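Long-range contacts in retinol dehydratase (Spodoptera frugiperda, PDB 1X8L), which probably converts retinol to anhydroretinol by way of sulfuryl transfer from PAPS, as a member of the sulfotransferase 1 family: residues T64-A69 and K158-T163; N88-E93 and Q276-H281; F13-P18 and T34-G39. The protein carries 2 engineered substitutions. One frame throughout, in Å; residues are numbered along the deposited sequence.

Contact 1: T64-A69 and K158-T163; sequences TDVFVA and KRFVKT. With OXR (4-oxoretinol), chain E.
Strands 66-69 and 160-163 run side by side in parallel, their axes 4.7 Å apart at closest approach and 21° from exact alignment. Four backbone bonds join them: Val66 N to Arg159 O, Val161 N to Val66 O, Val68 N to Val161 O and Thr163 N to Val68 O, the alternation expected of parallel neighbours. On its other edge, strand 66-70 is bonded to strand 179-184; it is the middle strand of five in the parallel sheet.

On the face carrying Phe67 and Val161, these side chains lie alongside each other and point the same way. Val161 CB sits over the middle of the ring in a CH-pi contact, 3.8 Å from the Phe67 centroid, while CG1 reaches Phe67 CE2 at 3.5 Å. A branched valine suits this place because its two methyls spread over a flat neighbour.

Just before the strands begin, Arg159 grips Asp65 side-on: NE meets OD1 at 3.0 Å from above the carboxylate plane, and NH2 meets OD2 at 2.9 Å on the syn side. Both groups are buried, and Pro60 and Leu150 carbonyls take further guanidinium hydrogens. A water joins Thr64 OG1, Asp65 OD1 and Arg159 N. Lys158 bends at its outer torsions to bring NZ 2.8 Å from Thr64 O, and NZ also forms a salt bridge with Glu87.

Lys162 differs: its chain runs extended off the sheet until NZ donates to O1 of 4-oxoretinol at 2.6 Å. The chemistry thus divides, a buried ion pair fastening the approach to the strands and a lysine near their end bonding the ligand's hydroxyl; His164 also bonds the ligand.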
loop_
_atom_site.group_PDB
_atom_site.type_symbol
_atom_site.label_atom_id
_atom_site.label_comp_id
_atom_site.label_asym_id
_atom_site.label_seq_id
_atom_site.Cartn_x
_atom_site.Cartn_y
_atom_site.Cartn_z
ATOM N N THR A 64 14.436 -40.320 21.593
ATOM C CA THR A 64 15.705 -39.854 21.022
ATOM C C THR A 64 15.545 -38.621 20.095
ATOM O O THR A 64 16.550 -38.063 19.687
ATOM C CB THR A 64 16.399 -40.976 20.230
ATOM O OG1 THR A 64 15.501 -41.459 19.229
ATOM C CG2 THR A 64 16.716 -42.232 21.117
ATOM N N ASP A 65 14.317 -38.208 19.752
ATOM C CA ASP A 65 14.110 -36.962 18.959
ATOM C C ASP A 65 14.811 -35.754 19.577
ATOM O O ASP A 65 14.718 -35.506 20.775
ATOM C CB ASP A 65 12.642 -36.565 18.869
ATOM C CG ASP A 65 11.799 -37.485 18.024
ATOM O OD1 ASP A 65 12.299 -38.412 17.340
ATOM O OD2 ASP A 65 10.557 -37.347 18.035
ATOM N N VAL A 66 15.503 -34.987 18.758
ATOM C CA VAL A 66 15.975 -33.675 19.173
ATOM C C VAL A 66 15.465 -32.606 18.200
ATOM O O VAL A 66 15.544 -32.771 16.995
ATOM C CB VAL A 66 17.492 -33.630 19.274
ATOM C CG1 VAL A 66 18.141 -34.026 17.920
ATOM C CG2 VAL A 66 17.965 -32.265 19.714
ATOM N N PHE A 67 14.960 -31.514 18.758
ATOM C CA PHE A 67 14.399 -30.387 17.996
ATOM C C PHE A 67 15.256 -29.153 18.202
ATOM O O PHE A 67 15.729 -28.918 19.307
ATOM C CB PHE A 67 13.004 -30.030 18.492
ATOM C CG PHE A 67 11.904 -30.948 17.993
ATOM C CD1 PHE A 67 11.818 -32.247 18.423
ATOM C CD2 PHE A 67 10.921 -30.466 17.136
ATOM C CE1 PHE A 67 10.785 -33.099 17.959
ATOM C CE2 PHE A 67 9.892 -31.289 16.682
ATOM C CZ PHE A 67 9.823 -32.612 17.114
ATOM N N VAL A 68 15.456 -28.395 17.116
ATOM C CA VAL A 68 16.000 -27.068 17.135
ATOM C C VAL A 68 14.902 -26.157 16.593
ATOM O O VAL A 68 14.460 -26.286 15.442
ATOM C CB VAL A 68 17.301 -26.976 16.285
ATOM C CG1 VAL A 68 17.856 -25.574 16.281
ATOM C CG2 VAL A 68 18.335 -27.935 16.817
ATOM N N ALA A 69 14.409 -25.282 17.466
ATOM C CA ALA A 69 13.271 -24.416 17.185
ATOM C C ALA A 69 13.670 -22.952 17.372
ATOM O O ALA A 69 14.591 -22.663 18.105
ATOM C CB ALA A 69 12.146 -24.750 18.105
ATOM N N LYS A 158 18.200 -41.770 14.757
ATOM C CA LYS A 158 17.876 -40.593 15.545
ATOM C C LYS A 158 17.349 -39.484 14.633
ATOM O O LYS A 158 17.987 -39.129 13.638
ATOM C CB LYS A 158 19.095 -40.055 16.297
ATOM C CG LYS A 158 18.829 -38.759 17.068
ATOM C CD LYS A 158 20.045 -38.271 17.847
ATOM C CE LYS A 158 19.969 -38.642 19.336
ATOM N NZ LYS A 158 19.264 -37.623 20.199
ATOM N N ARG A 159 16.208 -38.928 15.006
ATOM C CA ARG A 159 15.569 -37.872 14.244
ATOM C C ARG A 159 16.015 -36.509 14.764
ATOM O O ARG A 159 15.835 -36.196 15.964
ATOM C CB ARG A 159 14.052 -37.986 14.349
ATOM C CG ARG A 159 13.451 -39.243 13.717
ATOM C CD ARG A 159 11.938 -39.116 13.424
ATOM N NE ARG A 159 11.169 -38.832 14.627
ATOM C CZ ARG A 159 9.832 -38.917 14.710
ATOM N NH1 ARG A 159 9.096 -39.256 13.654
ATOM N NH2 ARG A 159 9.222 -38.654 15.863
ATOM N N PHE A 160 16.581 -35.713 13.860
ATOM C CA PHE A 160 16.959 -34.327 14.126
ATOM C C PHE A 160 15.947 -33.410 13.452
ATOM O O PHE A 160 15.826 -33.434 12.240
ATOM C CB PHE A 160 18.369 -34.049 13.583
ATOM C CG PHE A 160 19.465 -34.742 14.355
ATOM C CD1 PHE A 160 19.845 -36.045 14.039
ATOM C CD2 PHE A 160 20.090 -34.105 15.404
ATOM C CE1 PHE A 160 20.840 -36.672 14.760
ATOM C CE2 PHE A 160 21.098 -34.722 16.121
ATOM C CZ PHE A 160 21.459 -36.018 15.807
ATOM N N VAL A 161 15.209 -32.622 14.221
ATOM C CA VAL A 161 14.119 -31.851 13.640
ATOM C C VAL A 161 14.371 -30.351 13.709
ATOM O O VAL A 161 14.780 -29.861 14.743
ATOM C CB VAL A 161 12.771 -32.179 14.324
ATOM C CG1 VAL A 161 11.626 -31.518 13.596
ATOM C CG2 VAL A 161 12.570 -33.677 14.379
ATOM N N LYS A 162 14.093 -29.644 12.605
ATOM C CA LYS A 162 14.105 -28.173 12.549
ATOM C C LYS A 162 12.714 -27.615 12.308
ATOM O O LYS A 162 12.008 -28.052 11.403
ATOM C CB LYS A 162 15.033 -27.686 11.413
ATOM C CG LYS A 162 14.961 -26.167 11.070
ATOM C CD LYS A 162 15.545 -25.916 9.671
ATOM C CE LYS A 162 15.207 -24.549 9.149
ATOM N NZ LYS A 162 16.077 -24.196 8.010
ATOM N N THR A 163 12.325 -26.617 13.095
ATOM C CA THR A 163 11.026 -25.989 12.919
ATOM C C THR A 163 11.030 -24.523 13.357
ATOM O O THR A 163 11.661 -24.148 14.303
ATOM C CB THR A 163 9.960 -26.804 13.682
ATOM O OG1 THR A 163 8.650 -26.347 13.360
ATOM C CG2 THR A 163 10.074 -26.601 15.176
HETATM O O2 OXR E . 9.856 -19.403 -4.755
HETATM C C4 OXR E . 10.009 -20.589 -4.522
HETATM C C3 OXR E . 9.478 -21.534 -5.549
HETATM C C2 OXR E . 9.673 -23.006 -5.245
HETATM C C1 OXR E . 10.367 -23.441 -3.945
HETATM C C17 OXR E . 11.605 -24.256 -4.329
HETATM C C16 OXR E . 9.375 -24.276 -3.113
HETATM C C5 OXR E . 10.665 -21.032 -3.295
HETATM C C18 OXR E . 11.124 -19.924 -2.397
HETATM C C6 OXR E . 10.838 -22.343 -3.005
HETATM C C7 OXR E . 11.499 -22.909 -1.786
HETATM C C8 OXR E . 11.887 -22.280 -0.681
HETATM C C9 OXR E . 12.544 -22.987 0.452
HETATM C C19 OXR E . 12.871 -24.464 0.480
HETATM C C10 OXR E . 12.885 -22.191 1.473
HETATM C C11 OXR E . 13.586 -22.640 2.654
HETATM C C12 OXR E . 13.970 -21.682 3.494
HETATM C C13 OXR E . 14.700 -21.979 4.731
HETATM C C20 OXR E . 15.292 -23.346 4.974
HETATM C C14 OXR E . 14.843 -20.997 5.629
HETATM C C15 OXR E . 15.566 -21.194 6.961
HETATM O O1 OXR E . 14.805 -21.931 7.915
HETATM O O HOH W 1 14.644 -40.163 17.144
#

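Contact 2: N88-E93 and Q276-H281; sequences NDLNFE and QRLSEH. Engineered in segment 276-281: Ser279 (natural residue Cys).
Phe92 meets His281 in a T-shaped (edge-to-face) pair that joins the loop after helix 76-87 to the last turn of helix 272-281, in the sulfotransferase domain. The phenyl ring supplies the edge and the imidazole the face; the planes stand at 75° and the centroids are 5.3 Å apart. The side chains slide past each other in opposite directions, and Phe92 CE2 comes down toward the rim of the imidazole rather than its centre. The first torsion of His281 (chi1 -179°) swings the imidazole away from the backbone N and presents that face to the loop, while NE2 is bonded to Glu81 of helix 76-87, a bond that should fix the ring's rotation.

Arg277, one helical turn earlier, brings its guanidinium obliquely to the CD1-CE1 side of the phenyl ring. Phe92 CE1 lies over the centre of the guanidinium, 3.4 Å from Arg277 CZ, but the two planes are 54° apart, so they are not stacked. Arginine suits this exposed position: its flat guanidinium can cover an aromatic CH while the residue stays largely solvent-accessible.

Leu278 is buried, and Leu85 and Ile86 of helix 76-87 and Ile259 of helix 255-265 also pack against it. Its CD2 approaches Phe92 CZ at 4.0 Å. Leu90 crosses Leu278 at about a right angle, a fit that leucines manage well because their forked ends can interlock. Arg277, Leu278 and His281 thus all meet the Phe92 ring, which also packs on Leu85. Beside it, Leu90 CD1 rests 3.9 Å from Leu278 CG.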
loop_
_atom_site.group_PDB
_atom_site.type_symbol
_atom_site.label_atom_id
_atom_site.label_comp_id
_atom_site.label_asym_id
_atom_site.label_seq_id
_atom_site.Cartn_x
_atom_site.Cartn_y
_atom_site.Cartn_z
ATOM N N ASN A 88 26.676 -36.700 17.436
ATOM C CA ASN A 88 27.407 -37.663 16.611
ATOM C C ASN A 88 28.904 -37.725 16.912
ATOM O O ASN A 88 29.713 -37.969 16.017
ATOM C CB ASN A 88 27.166 -37.385 15.120
ATOM C CG ASN A 88 25.803 -37.851 14.664
ATOM O OD1 ASN A 88 25.625 -39.013 14.412
ATOM N ND2 ASN A 88 24.835 -36.954 14.604
ATOM N N ASP A 89 29.263 -37.541 18.188
ATOM C CA ASP A 89 30.647 -37.750 18.658
ATOM C C ASP A 89 31.696 -36.993 17.836
ATOM O O ASP A 89 32.736 -37.546 17.447
ATOM C CB ASP A 89 30.959 -39.248 18.734
ATOM C CG ASP A 89 29.994 -39.991 19.635
ATOM O OD1 ASP A 89 29.712 -41.174 19.353
ATOM O OD2 ASP A 89 29.457 -39.460 20.638
ATOM N N LEU A 90 31.396 -35.717 17.595
ATOM C CA LEU A 90 32.220 -34.811 16.808
ATOM C C LEU A 90 32.718 -35.416 15.487
ATOM O O LEU A 90 33.842 -35.166 15.075
ATOM C CB LEU A 90 33.400 -34.290 17.650
ATOM C CG LEU A 90 33.164 -33.482 18.949
ATOM C CD1 LEU A 90 34.037 -32.217 18.977
ATOM C CD2 LEU A 90 31.730 -33.107 19.209
ATOM N N ASN A 91 31.870 -36.192 14.812
ATOM C CA ASN A 91 32.231 -36.804 13.522
ATOM C C ASN A 91 32.115 -35.781 12.382
ATOM O O ASN A 91 31.084 -35.697 11.700
ATOM C CB ASN A 91 31.360 -38.038 13.252
ATOM C CG ASN A 91 31.892 -38.888 12.124
ATOM O OD1 ASN A 91 32.456 -38.379 11.154
ATOM N ND2 ASN A 91 31.742 -40.201 12.260
ATOM N N PHE A 92 33.171 -34.990 12.193
ATOM C CA PHE A 92 33.152 -33.869 11.246
ATOM C C PHE A 92 32.996 -34.324 9.792
ATOM O O PHE A 92 32.406 -33.608 8.969
ATOM C CB PHE A 92 34.426 -33.036 11.384
ATOM C CG PHE A 92 34.472 -32.225 12.634
ATOM C CD1 PHE A 92 35.019 -32.747 13.797
ATOM C CD2 PHE A 92 33.957 -30.943 12.658
ATOM C CE1 PHE A 92 35.047 -31.994 14.964
ATOM C CE2 PHE A 92 33.983 -30.192 13.829
ATOM C CZ PHE A 92 34.530 -30.717 14.976
ATOM N N GLU A 93 33.519 -35.516 9.500
ATOM C CA GLU A 93 33.435 -36.129 8.175
ATOM C C GLU A 93 31.965 -36.370 7.806
ATOM O O GLU A 93 31.465 -35.845 6.806
ATOM C CB GLU A 93 34.243 -37.439 8.165
ATOM C CG GLU A 93 35.039 -37.717 6.902
ATOM C CD GLU A 93 35.716 -36.485 6.336
ATOM O OE1 GLU A 93 36.444 -35.776 7.087
ATOM O OE2 GLU A 93 35.502 -36.230 5.134
ATOM N N GLN A 276 36.887 -26.110 21.554
ATOM C CA GLN A 276 37.640 -25.170 20.704
ATOM C C GLN A 276 37.501 -25.489 19.215
ATOM O O GLN A 276 37.296 -24.585 18.413
ATOM C CB GLN A 276 39.138 -25.123 21.068
ATOM C CG GLN A 276 39.520 -24.101 22.144
ATOM C CD GLN A 276 38.381 -23.186 22.575
ATOM O OE1 GLN A 276 38.204 -22.102 22.012
ATOM N NE2 GLN A 276 37.617 -23.614 23.581
ATOM N N ARG A 277 37.640 -26.771 18.881
ATOM C CA ARG A 277 37.447 -27.307 17.540
ATOM C C ARG A 277 36.040 -27.043 17.011
ATOM O O ARG A 277 35.867 -26.691 15.847
ATOM C CB ARG A 277 37.679 -28.822 17.570
ATOM C CG ARG A 277 38.279 -29.442 16.319
ATOM C CD ARG A 277 39.034 -30.757 16.619
ATOM N NE ARG A 277 38.725 -31.811 15.643
ATOM C CZ ARG A 277 38.118 -32.979 15.904
ATOM N NH1 ARG A 277 37.714 -33.308 17.136
ATOM N NH2 ARG A 277 37.901 -33.828 14.900
ATOM N N LEU A 278 35.043 -27.255 17.869
ATOM C CA LEU A 278 33.652 -26.935 17.547
ATOM C C LEU A 278 33.484 -25.457 17.267
ATOM O O LEU A 278 32.819 -25.075 16.301
ATOM C CB LEU A 278 32.705 -27.344 18.682
ATOM C CG LEU A 278 32.272 -28.802 18.693
ATOM C CD1 LEU A 278 31.329 -29.026 19.855
ATOM C CD2 LEU A 278 31.626 -29.189 17.349
ATOM N N SER A 279 34.119 -24.653 18.118
ATOM C CA SER A 279 34.112 -23.196 18.028
ATOM C C SER A 279 34.814 -22.691 16.761
ATOM O O SER A 279 34.320 -21.801 16.098
ATOM C CB SER A 279 34.773 -22.606 19.288
ATOM O OG SER A 279 35.263 -21.290 19.073
ATOM N N GLU A 280 35.942 -23.294 16.402
ATOM C CA GLU A 280 36.624 -22.928 15.172
ATOM C C GLU A 280 35.717 -23.250 13.988
ATOM O O GLU A 280 35.677 -22.483 13.040
ATOM C CB GLU A 280 37.979 -23.650 15.030
ATOM C CG GLU A 280 39.123 -23.024 15.837
ATOM C CD GLU A 280 40.131 -24.051 16.382
ATOM O OE1 GLU A 280 40.002 -25.257 16.085
ATOM O OE2 GLU A 280 41.056 -23.653 17.128
ATOM N N HIS A 281 34.998 -24.381 14.066
ATOM C CA HIS A 281 34.130 -24.864 12.996
ATOM C C HIS A 281 32.974 -23.888 12.750
ATOM O O HIS A 281 32.566 -23.744 11.606
ATOM C CB HIS A 281 33.613 -26.286 13.319
ATOM C CG HIS A 281 32.721 -26.894 12.264
ATOM N ND1 HIS A 281 33.196 -27.336 11.041
ATOM C CD2 HIS A 281 31.398 -27.186 12.277
ATOM C CE1 HIS A 281 32.192 -27.834 10.334
ATOM N NE2 HIS A 281 31.089 -27.751 11.059
#

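Contact 3: F13-P18 and T34-G39; sequences FRELNP and TYVKLG
A short antiparallel pairing of strands 13-14 and 35-38 forms one edge of the three-stranded sheet near the amino terminus, with strand 43-46 on the far side of 35-38. Arg14 and Lys37 make the hydrogen-bonded pair: Arg14 N donates to Lys37 O at 2.9 Å, and Lys37 N returns a bond to Arg14 O at 3.1 Å. Phe13 and Leu38 form the adjacent non-hydrogen-bonded pair.

Beyond Arg14 the chains diverge, and a water takes over. It accepts from Leu16 N and donates to Tyr35 O, at 2.8 and 2.9 Å, and also donates to Glu15 OE1. Glu15 bends at chi2 (-55°) to bring its carboxylate back to this water; OE2 forms a salt bridge with Arg47.

Val36 lies obliquely against Phe13, with CB 3.8 Å from CD1 of the ring. A beta-branched residue is at home here, since it suits an extended backbone and offers a broad apolar flank to an exposed aromatic. Arg14 and Lys37 run side by side in the same direction, yet their charges part company. Arg14 NH1 comes within 3.5 Å of Lys37 CD, while NH2 pairs with Glu20 and Lys37 NZ turns to the carbonyls of Gly42 and Gly220. Leu16 CD2 meets Lys37 CG at 3.9 Å, crossing it at about a right angle, and also packs on Val24 of helix 18-28.

Asn17 then N-caps helix 18-28 through OD1 to Glu20 N. The chain thus passes from edge strand through this helix to its antiparallel neighbour, a helix-containing connection in a small antiparallel sheet of strand order 1-2-3.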
loop_
_atom_site.group_PDB
_atom_site.type_symbol
_atom_site.label_atom_id
_atom_site.label_comp_id
_atom_site.label_asym_id
_atom_site.label_seq_id
_atom_site.Cartn_x
_atom_site.Cartn_y
_atom_site.Cartn_z
ATOM N N PHE A 13 -8.876 -20.882 12.039
ATOM C CA PHE A 13 -8.140 -19.848 11.307
ATOM C C PHE A 13 -9.112 -18.806 10.754
ATOM O O PHE A 13 -10.325 -19.053 10.620
ATOM C CB PHE A 13 -7.315 -20.446 10.154
ATOM C CG PHE A 13 -8.154 -20.852 8.959
ATOM C CD1 PHE A 13 -8.365 -19.970 7.909
ATOM C CD2 PHE A 13 -8.749 -22.106 8.904
ATOM C CE1 PHE A 13 -9.155 -20.321 6.843
ATOM C CE2 PHE A 13 -9.542 -22.477 7.823
ATOM C CZ PHE A 13 -9.753 -21.585 6.794
ATOM N N ARG A 14 -8.579 -17.624 10.442
ATOM C CA ARG A 14 -9.365 -16.604 9.749
ATOM C C ARG A 14 -8.563 -15.913 8.669
ATOM O O ARG A 14 -7.326 -15.924 8.671
ATOM C CB ARG A 14 -9.930 -15.588 10.730
ATOM C CG ARG A 14 -8.963 -15.140 11.790
ATOM C CD ARG A 14 -9.397 -13.817 12.462
ATOM N NE ARG A 14 -9.099 -12.704 11.573
ATOM C CZ ARG A 14 -8.164 -11.777 11.758
ATOM N NH1 ARG A 14 -7.413 -11.750 12.847
ATOM N NH2 ARG A 14 -7.990 -10.851 10.826
ATOM N N GLU A 15 -9.290 -15.353 7.731
ATOM C CA GLU A 15 -8.744 -14.596 6.641
ATOM C C GLU A 15 -8.230 -13.260 7.150
ATOM O O GLU A 15 -8.737 -12.743 8.145
ATOM C CB GLU A 15 -9.839 -14.345 5.586
ATOM C CG GLU A 15 -10.360 -15.621 4.902
ATOM C CD GLU A 15 -9.231 -16.438 4.268
ATOM O OE1 GLU A 15 -8.305 -15.845 3.673
ATOM O OE2 GLU A 15 -9.278 -17.672 4.363
ATOM N N LEU A 16 -7.225 -12.720 6.463
ATOM C CA LEU A 16 -6.787 -11.342 6.689
ATOM C C LEU A 16 -7.900 -10.354 6.339
ATOM O O LEU A 16 -8.635 -10.567 5.371
ATOM C CB LEU A 16 -5.531 -11.014 5.859
ATOM C CG LEU A 16 -4.303 -11.880 6.154
ATOM C CD1 LEU A 16 -3.003 -11.331 5.492
ATOM C CD2 LEU A 16 -4.127 -12.028 7.633
ATOM N N ASN A 17 -8.002 -9.288 7.142
ATOM C CA ASN A 17 -8.945 -8.199 6.918
ATOM C C ASN A 17 -8.308 -7.237 5.907
ATOM O O ASN A 17 -7.190 -7.462 5.505
ATOM C CB ASN A 17 -9.346 -7.507 8.244
ATOM C CG ASN A 17 -8.177 -6.735 8.936
ATOM O OD1 ASN A 17 -7.290 -6.154 8.278
ATOM N ND2 ASN A 17 -8.201 -6.719 10.275
ATOM N N PRO A 18 -9.025 -6.221 5.441
ATOM C CA PRO A 18 -8.449 -5.301 4.441
ATOM C C PRO A 18 -7.161 -4.577 4.843
ATOM O O PRO A 18 -6.245 -4.583 4.040
ATOM C CB PRO A 18 -9.598 -4.318 4.156
ATOM C CG PRO A 18 -10.835 -5.126 4.478
ATOM C CD PRO A 18 -10.451 -5.940 5.688
ATOM N N THR A 34 -0.554 -17.392 -0.165
ATOM C CA THR A 34 -1.148 -16.402 0.749
ATOM C C THR A 34 -1.163 -16.918 2.173
ATOM O O THR A 34 -0.816 -18.070 2.408
ATOM C CB THR A 34 -2.569 -15.952 0.315
ATOM O OG1 THR A 34 -3.526 -16.988 0.569
ATOM C CG2 THR A 34 -2.648 -15.677 -1.211
ATOM N N TYR A 35 -1.534 -16.052 3.116
ATOM C CA TYR A 35 -1.488 -16.337 4.546
ATOM C C TYR A 35 -2.873 -16.489 5.148
ATOM O O TYR A 35 -3.824 -15.918 4.658
ATOM C CB TYR A 35 -0.867 -15.158 5.312
ATOM C CG TYR A 35 0.608 -14.929 5.178
ATOM C CD1 TYR A 35 1.089 -13.745 4.630
ATOM C CD2 TYR A 35 1.527 -15.837 5.681
ATOM C CE1 TYR A 35 2.446 -13.501 4.522
ATOM C CE2 TYR A 35 2.895 -15.593 5.595
ATOM C CZ TYR A 35 3.343 -14.420 4.999
ATOM O OH TYR A 35 4.685 -14.144 4.897
ATOM N N VAL A 36 -2.955 -17.219 6.253
ATOM C CA VAL A 36 -4.054 -17.063 7.203
ATOM C C VAL A 36 -3.514 -16.924 8.617
ATOM O O VAL A 36 -2.333 -17.230 8.883
ATOM C CB VAL A 36 -5.106 -18.234 7.144
ATOM C CG1 VAL A 36 -5.684 -18.333 5.767
ATOM C CG2 VAL A 36 -4.504 -19.565 7.591
ATOM N N LYS A 37 -4.390 -16.454 9.511
ATOM C CA LYS A 37 -4.089 -16.304 10.930
ATOM C C LYS A 37 -4.683 -17.489 11.682
ATOM O O LYS A 37 -5.869 -17.758 11.591
ATOM C CB LYS A 37 -4.661 -14.994 11.479
ATOM C CG LYS A 37 -3.810 -13.725 11.100
ATOM C CD LYS A 37 -4.096 -12.521 12.055
ATOM C CE LYS A 37 -2.971 -11.484 12.079
ATOM N NZ LYS A 37 -1.585 -11.978 12.581
ATOM N N LEU A 38 -3.853 -18.155 12.470
ATOM C CA LEU A 38 -4.174 -19.453 13.049
ATOM C C LEU A 38 -4.183 -19.376 14.568
ATOM O O LEU A 38 -3.147 -19.105 15.175
ATOM C CB LEU A 38 -3.136 -20.499 12.596
ATOM C CG LEU A 38 -3.342 -21.958 13.036
ATOM C CD1 LEU A 38 -4.765 -22.386 12.699
ATOM C CD2 LEU A 38 -2.346 -22.941 12.432
ATOM N N GLY A 39 -5.355 -19.613 15.158
ATOM C CA GLY A 39 -5.530 -19.761 16.603
ATOM C C GLY A 39 -5.719 -18.411 17.246
ATOM O O GLY A 39 -5.702 -17.405 16.540
HETATM O O HOH W 2 -6.199 -14.255 4.395
#

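Contact 1 is the core contact, almost wholly buried in the parallel sheet; contacts 2 and 3 are partly buried and lie on opposite sides of the chain's centre, their own centres about 43 Å apart. Contacts 1 and 2 share helix 76-87, which packs on strands 66-69 and 160-163 and also against Leu278 and His281; they touch where Phe160 meets Asn88. Contact 3 belongs to a separate antiparallel sheet, about 12 Å from contact 1 at the nearest atoms. Backbone bonds hold contacts 1 and 3, the latter with a water where its strands part, whereas side chains alone join contact 2. Contact 1 alone reaches the ligand.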